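Local coordinates for protein GH3 beta-N-acetylglucosaminidase (Paenibacillaceae, PDB 6K5J) that hydrolyses terminal non-reducing N-acetylglucosamine residues from beta-N-acetylglucosaminides, as a bacterial glycoside hydrolase of family 3, at residues T12-K16 and T39-V43; E381-D385 and V516-Q520; V390-W394 and T412-L417. All coordinates share one frame; numbering follows the deposited sequence.

Interaction 1: residues T12-K16 and T39-V43; sequences TLKQK and TEDHV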
ATOM      1  N   THR A  12     -29.280  16.956  -8.747  1.00 29.94           N
ATOM      2  CA  THR A  12     -30.425  16.106  -8.461  1.00 31.82           C
ATOM      3  C   THR A  12     -30.073  15.105  -7.367  1.00 31.92           C
ATOM      4  O   THR A  12     -28.902  14.895  -7.030  1.00 28.31           O
ATOM      5  CB  THR A  12     -30.861  15.353  -9.711  1.00 32.61           C
ATOM      6  OG1 THR A  12     -29.877  14.360 -10.027  1.00 29.42           O
ATOM      7  CG2 THR A  12     -30.997  16.316 -10.887  1.00 32.11           C
ATOM      8  N   LEU A  13     -31.110  14.468  -6.821  1.00 28.50           N
ATOM      9  CA  LEU A  13     -30.890  13.436  -5.820  1.00 32.03           C
ATOM     10  C   LEU A  13     -30.014  12.315  -6.364  1.00 29.00           C
ATOM     11  O   LEU A  13     -29.127  11.820  -5.662  1.00 25.54           O
ATOM     12  CB  LEU A  13     -32.226  12.874  -5.333  1.00 34.31           C
ATOM     13  CG  LEU A  13     -32.115  11.749  -4.301  1.00 32.16           C
ATOM     14  CD1 LEU A  13     -31.232  12.176  -3.139  1.00 29.29           C
ATOM     15  CD2 LEU A  13     -33.498  11.343  -3.800  1.00 35.44           C
ATOM     16  N   LYS A  14     -30.248  11.897  -7.611  1.00 25.96           N
ATOM     17  CA  LYS A  14     -29.438  10.819  -8.169  1.00 26.74           C
ATOM     18  C   LYS A  14     -27.984  11.256  -8.340  1.00 26.38           C
ATOM     19  O   LYS A  14     -27.062  10.451  -8.152  1.00 23.72           O
ATOM     20  CB  LYS A  14     -30.020  10.348  -9.504  1.00 32.98           C
ATOM     21  CG  LYS A  14     -30.939   9.134  -9.383  1.00 42.52           C
ATOM     22  CD  LYS A  14     -31.220   8.490 -10.749  1.00 47.34           C
ATOM     23  CE  LYS A  14     -29.986   7.754 -11.309  1.00 50.60           C
ATOM     24  NZ  LYS A  14     -29.389   6.758 -10.352  1.00 49.08           N
ATOM     25  N   GLN A  15     -27.754  12.521  -8.704  1.00 25.02           N
ATOM     26  CA  GLN A  15     -26.381  13.015  -8.782  1.00 26.48           C
ATOM     27  C   GLN A  15     -25.733  13.083  -7.404  1.00 24.47           C
ATOM     28  O   GLN A  15     -24.536  12.809  -7.263  1.00 24.28           O
ATOM     29  CB  GLN A  15     -26.340  14.391  -9.428  1.00 27.07           C
ATOM     30  CG  GLN A  15     -26.520  14.423 -10.924  1.00 26.88           C
ATOM     31  CD  GLN A  15     -26.603  15.853 -11.416  1.00 35.90           C
ATOM     32  OE1 GLN A  15     -27.462  16.622 -10.974  1.00 33.23           O
ATOM     33  NE2 GLN A  15     -25.691  16.230 -12.305  1.00 38.62           N
ATOM     34  N   LYS A  16     -26.485  13.499  -6.385  1.00 25.55           N
ATOM     35  CA  LYS A  16     -25.913  13.557  -5.042  1.00 25.39           C
ATOM     36  C   LYS A  16     -25.535  12.167  -4.562  1.00 24.44           C
ATOM     37  O   LYS A  16     -24.442  11.965  -4.015  1.00 23.98           O
ATOM     38  CB  LYS A  16     -26.893  14.208  -4.062  1.00 27.29           C
ATOM     39  CG  LYS A  16     -27.222  15.670  -4.359  1.00 26.26           C
ATOM     40  CD  LYS A  16     -28.126  16.225  -3.265  1.00 28.64           C
ATOM     41  CE  LYS A  16     -28.709  17.574  -3.652  1.00 38.71           C
ATOM     42  NZ  LYS A  16     -29.605  18.087  -2.579  1.00 30.91           N
ATOM     43  N   THR A  39     -22.084   8.675 -16.692  1.00 24.50           N
ATOM     44  CA  THR A  39     -23.167   9.453 -17.297  1.00 26.20           C
ATOM     45  C   THR A  39     -24.539   9.070 -16.759  1.00 29.30           C
ATOM     46  O   THR A  39     -25.417   9.931 -16.657  1.00 32.81           O
ATOM     47  CB  THR A  39     -23.156   9.298 -18.819  1.00 27.80           C
ATOM     48  OG1 THR A  39     -23.515   7.957 -19.171  1.00 29.92           O
ATOM     49  CG2 THR A  39     -21.775   9.625 -19.382  1.00 25.83           C
ATOM     50  N   GLU A  40     -24.756   7.809 -16.408  1.00 28.76           N
ATOM     51  CA  GLU A  40     -26.067   7.390 -15.935  1.00 31.59           C
ATOM     52  C   GLU A  40     -26.147   7.272 -14.424  1.00 29.55           C
ATOM     53  O   GLU A  40     -27.171   7.621 -13.840  1.00 30.00           O
ATOM     54  CB  GLU A  40     -26.458   6.061 -16.581  1.00 33.53           C
ATOM     55  CG  GLU A  40     -26.472   6.178 -18.101  1.00 35.73           C
ATOM     56  CD  GLU A  40     -26.880   4.898 -18.793  1.00 48.39           C
ATOM     57  OE1 GLU A  40     -27.399   3.987 -18.111  1.00 48.48           O
ATOM     58  OE2 GLU A  40     -26.682   4.807 -20.027  1.00 55.28           O
ATOM     59  N   ASP A  41     -25.090   6.806 -13.769  1.00 28.32           N
ATOM     60  CA  ASP A  41     -25.117   6.692 -12.321  1.00 26.11           C
ATOM     61  C   ASP A  41     -24.442   7.862 -11.620  1.00 26.69           C
ATOM     62  O   ASP A  41     -24.510   7.945 -10.394  1.00 24.85           O
ATOM     63  CB  ASP A  41     -24.475   5.374 -11.892  1.00 26.45           C
ATOM     64  CG  ASP A  41     -25.183   4.165 -12.501  1.00 35.51           C
ATOM     65  OD1 ASP A  41     -26.427   4.105 -12.411  1.00 36.40           O
ATOM     66  OD2 ASP A  41     -24.498   3.289 -13.068  1.00 34.06           O
ATOM     67  N   HIS A  42     -23.804   8.761 -12.366  1.00 23.27           N
ATOM     68  CA  HIS A  42     -23.266  10.006 -11.815  1.00 25.19           C
ATOM     69  C   HIS A  42     -22.216   9.747 -10.734  1.00 24.78           C
ATOM     70  O   HIS A  42     -22.136  10.480  -9.743  1.00 21.61           O
ATOM     71  CB  HIS A  42     -24.387  10.903 -11.265  1.00 24.86           C
ATOM     72  CG  HIS A  42     -25.563  11.052 -12.185  1.00 30.01           C
ATOM     73  ND1 HIS A  42     -25.517  11.813 -13.335  1.00 27.91           N
ATOM     74  CD2 HIS A  42     -26.819  10.547 -12.120  1.00 32.64           C
ATOM     75  CE1 HIS A  42     -26.693  11.769 -13.939  1.00 32.67           C
ATOM     76  NE2 HIS A  42     -27.502  11.011 -13.221  1.00 32.45           N
ATOM     77  N   VAL A  43     -21.399   8.701 -10.913  1.00 21.73           N
ATOM     78  CA  VAL A  43     -20.429   8.364  -9.874  1.00 20.49           C
ATOM     79  C   VAL A  43     -19.486   9.540  -9.627  1.00 20.22           C
ATOM     80  O   VAL A  43     -19.170  10.328 -10.527  1.00 21.53           O
ATOM     81  CB  VAL A  43     -19.607   7.102 -10.192  1.00 21.86           C
ATOM     82  CG1 VAL A  43     -20.490   5.851 -10.152  1.00 25.57           C
ATOM     83  CG2 VAL A  43     -18.859   7.259 -11.535  1.00 20.43           C
TER
HETATM   84  O   HOH W   1     -26.789   7.836  -8.874  1.00 28.57           O
HETATM   85  O   HOH W   2     -22.754  13.001  -9.211  1.00 23.11           O
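A histidine ring laid against the first turn of a helix, with two waters bridging backbone carbonyls of the two segments, makes this a surface contact: H42, in the loop between helix 32-39 and strand 45-47, meets K14 and Q15 of helix 13-19. CG of Q15 sits over one face of the imidazole, 3.8 Å from the ring centroid and 16° off its normal, a CH-pi contact. The other face is partly covered by the backbone carbon of E40, and ND1 bonds to OD1 of N75, which helps set how the ring is turned.

T12 and Q15 form a capping box at the start of the helix: T12 OG1 accepts from Q15 N (3.1 Å), and Q15 OE1 takes T12 N at 2.9 Å on a lone pair in the carbonyl plane. Q15 is thus held at its far end, and with the chain extended beyond CG (chi2 174°), CG is the atom that lies on the imidazole. Both segments belong to the family 3 N-terminal domain of TIM-barrel type.

No direct hydrogen bond crosses the contact. One water donates to K14 O and D41 O and accepts from K14 NZ; a second joins Q15 O to H42 O, 2.6 Å from each. Two bends near the end of the K14 chain bring NZ to 4.5 Å from D41 OD1, longer than a salt bridge, while D41 OD1 pairs with K306 of helix 302-317.

Interaction 2: residues E381-D385 and V516-Q520; sequences EFTLD and VLTGQ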
ATOM      1  N   GLU A 381      32.587 -11.107   9.956  1.00 41.41           N
ATOM      2  CA  GLU A 381      32.564 -10.547   8.613  1.00 43.34           C
ATOM      3  C   GLU A 381      31.579 -11.304   7.734  1.00 41.93           C
ATOM      4  O   GLU A 381      31.416 -12.521   7.854  1.00 43.93           O
ATOM      5  CB  GLU A 381      33.964 -10.559   7.997  1.00 47.80           C
ATOM      6  CG  GLU A 381      34.189  -9.428   6.988  1.00 49.31           C
ATOM      7  CD  GLU A 381      33.455  -8.141   7.374  1.00 59.10           C
ATOM      8  OE1 GLU A 381      33.999  -7.369   8.203  1.00 63.57           O
ATOM      9  OE2 GLU A 381      32.328  -7.912   6.855  1.00 48.27           O
ATOM     10  N   PHE A 382      30.897 -10.563   6.865  1.00 36.89           N
ATOM     11  CA  PHE A 382      29.929 -11.143   5.947  1.00 38.37           C
ATOM     12  C   PHE A 382      30.159 -10.759   4.493  1.00 36.82           C
ATOM     13  O   PHE A 382      29.498 -11.326   3.621  1.00 37.43           O
ATOM     14  CB  PHE A 382      28.505 -10.717   6.330  1.00 33.05           C
ATOM     15  CG  PHE A 382      28.327  -9.227   6.369  1.00 35.03           C
ATOM     16  CD1 PHE A 382      28.175  -8.503   5.196  1.00 32.54           C
ATOM     17  CD2 PHE A 382      28.348  -8.547   7.573  1.00 33.04           C
ATOM     18  CE1 PHE A 382      28.032  -7.127   5.225  1.00 30.29           C
ATOM     19  CE2 PHE A 382      28.206  -7.177   7.608  1.00 32.53           C
ATOM     20  CZ  PHE A 382      28.044  -6.462   6.434  1.00 30.92           C
ATOM     21  N   THR A 383      31.043  -9.810   4.202  1.00 30.78           N
ATOM     22  CA  THR A 383      31.113  -9.275   2.848  1.00 32.21           C
ATOM     23  C   THR A 383      31.551 -10.350   1.858  1.00 32.44           C
ATOM     24  O   THR A 383      32.398 -11.196   2.161  1.00 29.88           O
ATOM     25  CB  THR A 383      32.056  -8.079   2.796  1.00 34.38           C
ATOM     26  OG1 THR A 383      33.282  -8.409   3.450  1.00 38.74           O
ATOM     27  CG2 THR A 383      31.420  -6.882   3.499  1.00 32.43           C
ATOM     28  N   LEU A 384      30.947 -10.318   0.673  1.00 27.98           N
ATOM     29  CA  LEU A 384      31.198 -11.337  -0.338  1.00 31.06           C
ATOM     30  C   LEU A 384      32.643 -11.288  -0.830  1.00 34.00           C
ATOM     31  O   LEU A 384      33.244 -10.216  -0.938  1.00 30.18           O
ATOM     32  CB  LEU A 384      30.241 -11.148  -1.516  1.00 25.52           C
ATOM     33  CG  LEU A 384      28.747 -11.323  -1.226  1.00 26.49           C
ATOM     34  CD1 LEU A 384      27.930 -10.901  -2.441  1.00 25.45           C
ATOM     35  CD2 LEU A 384      28.426 -12.753  -0.842  1.00 26.48           C
ATOM     36  N   ASP A 385      33.193 -12.460  -1.140  1.00 30.63           N
ATOM     37  CA  ASP A 385      34.517 -12.578  -1.753  1.00 31.55           C
ATOM     38  C   ASP A 385      34.344 -12.541  -3.270  1.00 27.59           C
ATOM     39  O   ASP A 385      33.821 -13.488  -3.866  1.00 27.27           O
ATOM     40  CB  ASP A 385      35.197 -13.864  -1.283  1.00 33.41           C
ATOM     41  CG  ASP A 385      36.604 -14.048  -1.848  1.00 34.57           C
ATOM     42  OD1 ASP A 385      36.995 -13.347  -2.803  1.00 31.23           O
ATOM     43  OD2 ASP A 385      37.324 -14.921  -1.325  1.00 38.69           O
ATOM     44  N   VAL A 516      25.885  -3.106   0.239  1.00 19.81           N
ATOM     45  CA  VAL A 516      26.222  -3.530   1.598  1.00 19.52           C
ATOM     46  C   VAL A 516      27.006  -4.838   1.569  1.00 21.40           C
ATOM     47  O   VAL A 516      28.068  -4.964   2.197  1.00 20.38           O
ATOM     48  CB  VAL A 516      24.947  -3.663   2.450  1.00 18.05           C
ATOM     49  CG1 VAL A 516      25.240  -4.460   3.737  1.00 21.53           C
ATOM     50  CG2 VAL A 516      24.380  -2.295   2.780  1.00 18.77           C
ATOM     51  N   LEU A 517      26.482  -5.837   0.849  1.00 19.00           N
ATOM     52  CA  LEU A 517      27.073  -7.170   0.823  1.00 19.92           C
ATOM     53  C   LEU A 517      28.465  -7.180   0.209  1.00 22.26           C
ATOM     54  O   LEU A 517      29.259  -8.072   0.521  1.00 22.31           O
ATOM     55  CB  LEU A 517      26.166  -8.127   0.041  1.00 21.95           C
ATOM     56  CG  LEU A 517      24.775  -8.369   0.613  1.00 22.14           C
ATOM     57  CD1 LEU A 517      23.969  -9.326  -0.272  1.00 23.97           C
ATOM     58  CD2 LEU A 517      24.891  -8.896   2.036  1.00 26.04           C
ATOM     59  N   THR A 518      28.783  -6.213  -0.654  1.00 21.62           N
ATOM     60  CA  THR A 518      30.108  -6.114  -1.246  1.00 22.73           C
ATOM     61  C   THR A 518      31.011  -5.122  -0.512  1.00 25.74           C
ATOM     62  O   THR A 518      32.087  -4.795  -1.013  1.00 25.87           O
ATOM     63  CB  THR A 518      29.993  -5.736  -2.732  1.00 22.85           C
ATOM     64  OG1 THR A 518      29.304  -4.487  -2.866  1.00 24.09           O
ATOM     65  CG2 THR A 518      29.215  -6.795  -3.487  1.00 24.79           C
ATOM     66  N   GLY A 519      30.591  -4.616   0.648  1.00 21.53           N
ATOM     67  CA  GLY A 519      31.458  -3.730   1.407  1.00 20.86           C
ATOM     68  C   GLY A 519      31.622  -2.334   0.846  1.00 24.29           C
ATOM     69  O   GLY A 519      32.536  -1.611   1.256  1.00 21.92           O
ATOM     70  N   GLN A 520      30.763  -1.924  -0.087  1.00 19.82           N
ATOM     71  CA  GLN A 520      30.893  -0.587  -0.649  1.00 21.50           C
ATOM     72  C   GLN A 520      30.251   0.477   0.234  1.00 20.30           C
ATOM     73  O   GLN A 520      30.745   1.611   0.283  1.00 19.58           O
ATOM     74  CB  GLN A 520      30.291  -0.560  -2.056  1.00 20.53           C
ATOM     75  CG  GLN A 520      31.100  -1.423  -3.029  1.00 28.37           C
ATOM     76  CD  GLN A 520      30.482  -1.493  -4.405  1.00 34.96           C
ATOM     77  OE1 GLN A 520      30.589  -0.543  -5.187  1.00 35.38           O
ATOM     78  NE2 GLN A 520      29.835  -2.620  -4.720  1.00 35.42           N
TER
HETATM   79  O   HOH W   3      32.917  -7.885  -1.625  1.00 34.84           O
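L384 N gives its hydrogen to L517 O, a bond of 2.8 Å at 165° that ties the loop between strands 374-377 and 390-396 to the C-terminal end of helix 507-517. That end is a Schellman motif: G519, with positive phi, is its C-prime residue, G519 N bonding to V516 O and Q520 N to L515 O. The donor comes in almost in line with the L517 carbonyl, and the same oxygen takes a CA-H...O contact from T383 CA at 3.2 Å, so two neighbouring residues of the loop converge on one helix-end carbonyl.

Apolar groups pack around this bond. CD1 of L384 rests on L517 CB at 4.1 Å. With F382 CG set between its backbone N and carbonyl carbon (chi1 57°), the ring edge reaches the helix: CE1 meets V516 CG1, and V516 O lies close to the ring plane beside that same carbon. CG2 of T383 lies against the turn, 3.7 Å from G519 N.

Further out, E381 folds back so that OE2 takes F382 N from above the carboxylate plane; that bond, rather than any attraction to the ring, accounts for OE2 standing over the phenyl's centre. F500 of strand 499-501 meets the phenyl edge-to-face. L384 and L517 both reach V452 of strand 450-455, which places the joined loop and helix end against the mixed sheet. A water bridges L384 O and, weakly, T518 O. T518 OG1, also bonded to A514 O, accepts from Q520 NE2 at 2.7 Å, close to the glutamine amide plane.

Interaction 3: residues V390-W394 and T412-L417; sequences VLVVW and TLGYWL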
ATOM      1  N   VAL A 390      29.028 -16.660  -6.568  1.00 24.62           N
ATOM      2  CA  VAL A 390      27.964 -16.360  -5.619  1.00 26.95           C
ATOM      3  C   VAL A 390      26.679 -16.985  -6.141  1.00 22.88           C
ATOM      4  O   VAL A 390      26.284 -16.741  -7.287  1.00 24.95           O
ATOM      5  CB  VAL A 390      27.781 -14.841  -5.432  1.00 25.67           C
ATOM      6  CG1 VAL A 390      26.764 -14.547  -4.316  1.00 23.66           C
ATOM      7  CG2 VAL A 390      29.119 -14.167  -5.139  1.00 25.98           C
ATOM      8  N   LEU A 391      26.037 -17.791  -5.313  1.00 22.39           N
ATOM      9  CA  LEU A 391      24.714 -18.307  -5.622  1.00 25.68           C
ATOM     10  C   LEU A 391      23.682 -17.393  -4.971  1.00 24.57           C
ATOM     11  O   LEU A 391      23.651 -17.264  -3.745  1.00 24.29           O
ATOM     12  CB  LEU A 391      24.557 -19.739  -5.120  1.00 24.57           C
ATOM     13  CG  LEU A 391      23.141 -20.301  -5.296  1.00 28.61           C
ATOM     14  CD1 LEU A 391      22.776 -20.436  -6.791  1.00 25.91           C
ATOM     15  CD2 LEU A 391      22.993 -21.621  -4.572  1.00 26.18           C
ATOM     16  N   VAL A 392      22.850 -16.753  -5.781  1.00 22.62           N
ATOM     17  CA  VAL A 392      21.752 -15.935  -5.280  1.00 22.59           C
ATOM     18  C   VAL A 392      20.450 -16.689  -5.509  1.00 22.79           C
ATOM     19  O   VAL A 392      20.144 -17.090  -6.641  1.00 24.82           O
ATOM     20  CB  VAL A 392      21.709 -14.554  -5.955  1.00 24.30           C
ATOM     21  CG1 VAL A 392      20.488 -13.752  -5.445  1.00 19.88           C
ATOM     22  CG2 VAL A 392      23.017 -13.794  -5.699  1.00 20.79           C
ATOM     23  N   VAL A 393      19.687 -16.885  -4.439  1.00 23.36           N
ATOM     24  CA  VAL A 393      18.372 -17.513  -4.508  1.00 20.76           C
ATOM     25  C   VAL A 393      17.326 -16.405  -4.498  1.00 22.47           C
ATOM     26  O   VAL A 393      17.211 -15.656  -3.521  1.00 20.91           O
ATOM     27  CB  VAL A 393      18.164 -18.502  -3.352  1.00 19.53           C
ATOM     28  CG1 VAL A 393      16.861 -19.271  -3.537  1.00 22.48           C
ATOM     29  CG2 VAL A 393      19.339 -19.471  -3.275  1.00 23.48           C
ATOM     30  N   TRP A 394      16.581 -16.277  -5.590  1.00 21.04           N
ATOM     31  CA  TRP A 394      15.711 -15.125  -5.799  1.00 21.86           C
ATOM     32  C   TRP A 394      14.261 -15.578  -5.807  1.00 26.00           C
ATOM     33  O   TRP A 394      13.887 -16.412  -6.647  1.00 25.00           O
ATOM     34  CB  TRP A 394      16.056 -14.405  -7.102  1.00 22.20           C
ATOM     35  CG  TRP A 394      15.172 -13.215  -7.360  1.00 25.22           C
ATOM     36  CD1 TRP A 394      14.113 -13.149  -8.225  1.00 25.73           C
ATOM     37  CD2 TRP A 394      15.260 -11.928  -6.735  1.00 22.96           C
ATOM     38  NE1 TRP A 394      13.532 -11.901  -8.170  1.00 25.05           N
ATOM     39  CE2 TRP A 394      14.216 -11.133  -7.263  1.00 26.42           C
ATOM     40  CE3 TRP A 394      16.113 -11.373  -5.771  1.00 22.66           C
ATOM     41  CZ2 TRP A 394      14.012  -9.806  -6.875  1.00 25.70           C
ATOM     42  CZ3 TRP A 394      15.904 -10.052  -5.380  1.00 19.22           C
ATOM     43  CH2 TRP A 394      14.858  -9.288  -5.930  1.00 20.33           C
ATOM     44  N   THR A 412      17.113  -7.374  -9.986  1.00 23.83           N
ATOM     45  CA  THR A 412      17.243  -8.272  -8.850  1.00 21.66           C
ATOM     46  C   THR A 412      18.553  -8.015  -8.109  1.00 21.91           C
ATOM     47  O   THR A 412      19.424  -7.275  -8.569  1.00 22.05           O
ATOM     48  CB  THR A 412      17.223  -9.728  -9.322  1.00 24.79           C
ATOM     49  OG1 THR A 412      18.375  -9.964 -10.150  1.00 25.31           O
ATOM     50  CG2 THR A 412      15.943 -10.027 -10.119  1.00 26.08           C
ATOM     51  N   LEU A 413      18.702  -8.668  -6.950  1.00 19.52           N
ATOM     52  CA  LEU A 413      19.992  -8.626  -6.273  1.00 18.61           C
ATOM     53  C   LEU A 413      21.093  -9.158  -7.182  1.00 24.27           C
ATOM     54  O   LEU A 413      22.191  -8.585  -7.251  1.00 21.78           O
ATOM     55  CB  LEU A 413      19.930  -9.423  -4.971  1.00 19.61           C
ATOM     56  CG  LEU A 413      21.297  -9.569  -4.303  1.00 18.43           C
ATOM     57  CD1 LEU A 413      21.823  -8.197  -3.917  1.00 20.01           C
ATOM     58  CD2 LEU A 413      21.187 -10.465  -3.081  1.00 18.48           C
ATOM     59  N   GLY A 414      20.809 -10.247  -7.904  1.00 22.16           N
ATOM     60  CA  GLY A 414      21.795 -10.791  -8.824  1.00 24.08           C
ATOM     61  C   GLY A 414      22.159  -9.808  -9.915  1.00 22.32           C
ATOM     62  O   GLY A 414      23.327  -9.693 -10.295  1.00 28.65           O
ATOM     63  N   TYR A 415      21.161  -9.080 -10.429  1.00 23.01           N
ATOM     64  CA  TYR A 415      21.403  -8.021 -11.404  1.00 22.24           C
ATOM     65  C   TYR A 415      22.439  -7.022 -10.896  1.00 26.31           C
ATOM     66  O   TYR A 415      23.398  -6.683 -11.600  1.00 22.68           O
ATOM     67  CB  TYR A 415      20.081  -7.321 -11.726  1.00 24.08           C
ATOM     68  CG  TYR A 415      20.207  -6.056 -12.565  1.00 25.84           C
ATOM     69  CD1 TYR A 415      20.175  -6.113 -13.960  1.00 27.79           C
ATOM     70  CD2 TYR A 415      20.351  -4.809 -11.959  1.00 26.37           C
ATOM     71  CE1 TYR A 415      20.288  -4.957 -14.726  1.00 30.88           C
ATOM     72  CE2 TYR A 415      20.456  -3.652 -12.708  1.00 28.91           C
ATOM     73  CZ  TYR A 415      20.424  -3.734 -14.093  1.00 34.82           C
ATOM     74  OH  TYR A 415      20.532  -2.587 -14.839  1.00 36.45           O
ATOM     75  N   TRP A 416      22.269  -6.538  -9.663  1.00 22.82           N
ATOM     76  CA  TRP A 416      23.200  -5.527  -9.164  1.00 23.87           C
ATOM     77  C   TRP A 416      24.562  -6.128  -8.839  1.00 24.39           C
ATOM     78  O   TRP A 416      25.596  -5.481  -9.044  1.00 26.22           O
ATOM     79  CB  TRP A 416      22.610  -4.823  -7.944  1.00 19.47           C
ATOM     80  CG  TRP A 416      21.431  -3.980  -8.302  1.00 19.49           C
ATOM     81  CD1 TRP A 416      20.129  -4.238  -8.017  1.00 20.79           C
ATOM     82  CD2 TRP A 416      21.450  -2.748  -9.026  1.00 22.34           C
ATOM     83  NE1 TRP A 416      19.325  -3.236  -8.512  1.00 21.76           N
ATOM     84  CE2 TRP A 416      20.116  -2.308  -9.135  1.00 24.03           C
ATOM     85  CE3 TRP A 416      22.468  -1.969  -9.586  1.00 24.38           C
ATOM     86  CZ2 TRP A 416      19.773  -1.114  -9.774  1.00 22.81           C
ATOM     87  CZ3 TRP A 416      22.130  -0.795 -10.228  1.00 26.19           C
ATOM     88  CH2 TRP A 416      20.789  -0.378 -10.318  1.00 25.05           C
ATOM     89  N   LEU A 417      24.593  -7.348  -8.306  1.00 23.38           N
ATOM     90  CA  LEU A 417      25.888  -7.966  -8.046  1.00 22.54           C
ATOM     91  C   LEU A 417      26.645  -8.187  -9.348  1.00 25.98           C
ATOM     92  O   LEU A 417      27.858  -7.947  -9.420  1.00 26.27           O
ATOM     93  CB  LEU A 417      25.707  -9.277  -7.289  1.00 22.00           C
ATOM     94  CG  LEU A 417      25.319  -9.155  -5.815  1.00 20.62           C
ATOM     95  CD1 LEU A 417      25.080 -10.527  -5.237  1.00 20.22           C
ATOM     96  CD2 LEU A 417      26.399  -8.412  -5.020  1.00 21.80           C
TER
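W394, V392 and T412 lose the most surface here, where strand 390-396 packs against the first turns of helix 413-419. T412 sets its methyl over the indole: CG2 stands 3.7 Å from the centroid of the five-membered ring, 21° off its normal, a CH-pi contact. Farther along the same indole, CZ3 comes to 3.5 Å from L413 N, and L413 CB also touches that carbon. Chi1 of 180° swings the W394 ring away from its own backbone N and against the helix start.

T412 is also the N-cap. Its OG1 accepts from Y415 N at 2.9 Å and is bonded to the E426 carboxylate, as is G414 N, which ties the helix start to strand 424-430. V392 divides its methyls, CG1 meeting L413 CD2 at 4.1 Å and CG2 meeting L417 CD1 at 3.9 Å; between these two leucines G414 brings its backbone N to 4.3 Å from V392 CG1.

The short segments run roughly antiparallel, 150° between their directions, with a closest axis approach of 9.4 Å, as expected in a beta-alpha-beta crossover. Strand 424-430 completes the unit alongside V390 and V392, L413 extends over strand 450-455, and M510 of helix 507-517 touches W394.

How the interactions relate
Interaction 1 comes first along the chain, in the N-terminal TIM-barrel-type domain; interactions 2 and 3 follow in the C-terminal part, with interaction 3 nested inside the loop that interaction 2 closes. The centre of interaction 1 is about 61 Å from that of interaction 2 and about 53 Å from that of interaction 3, across the centre of the chain. Interactions 2 and 3, by contrast, have centres about 13 Å apart and share one apolar core: L417 CD2 touches T518 CG2 at 3.6 Å and also L384 CD1. Helices 413-419 and 507-517 thus pack together on the mixed sheet, and the two ends of the molecule are held by contacts that do not touch.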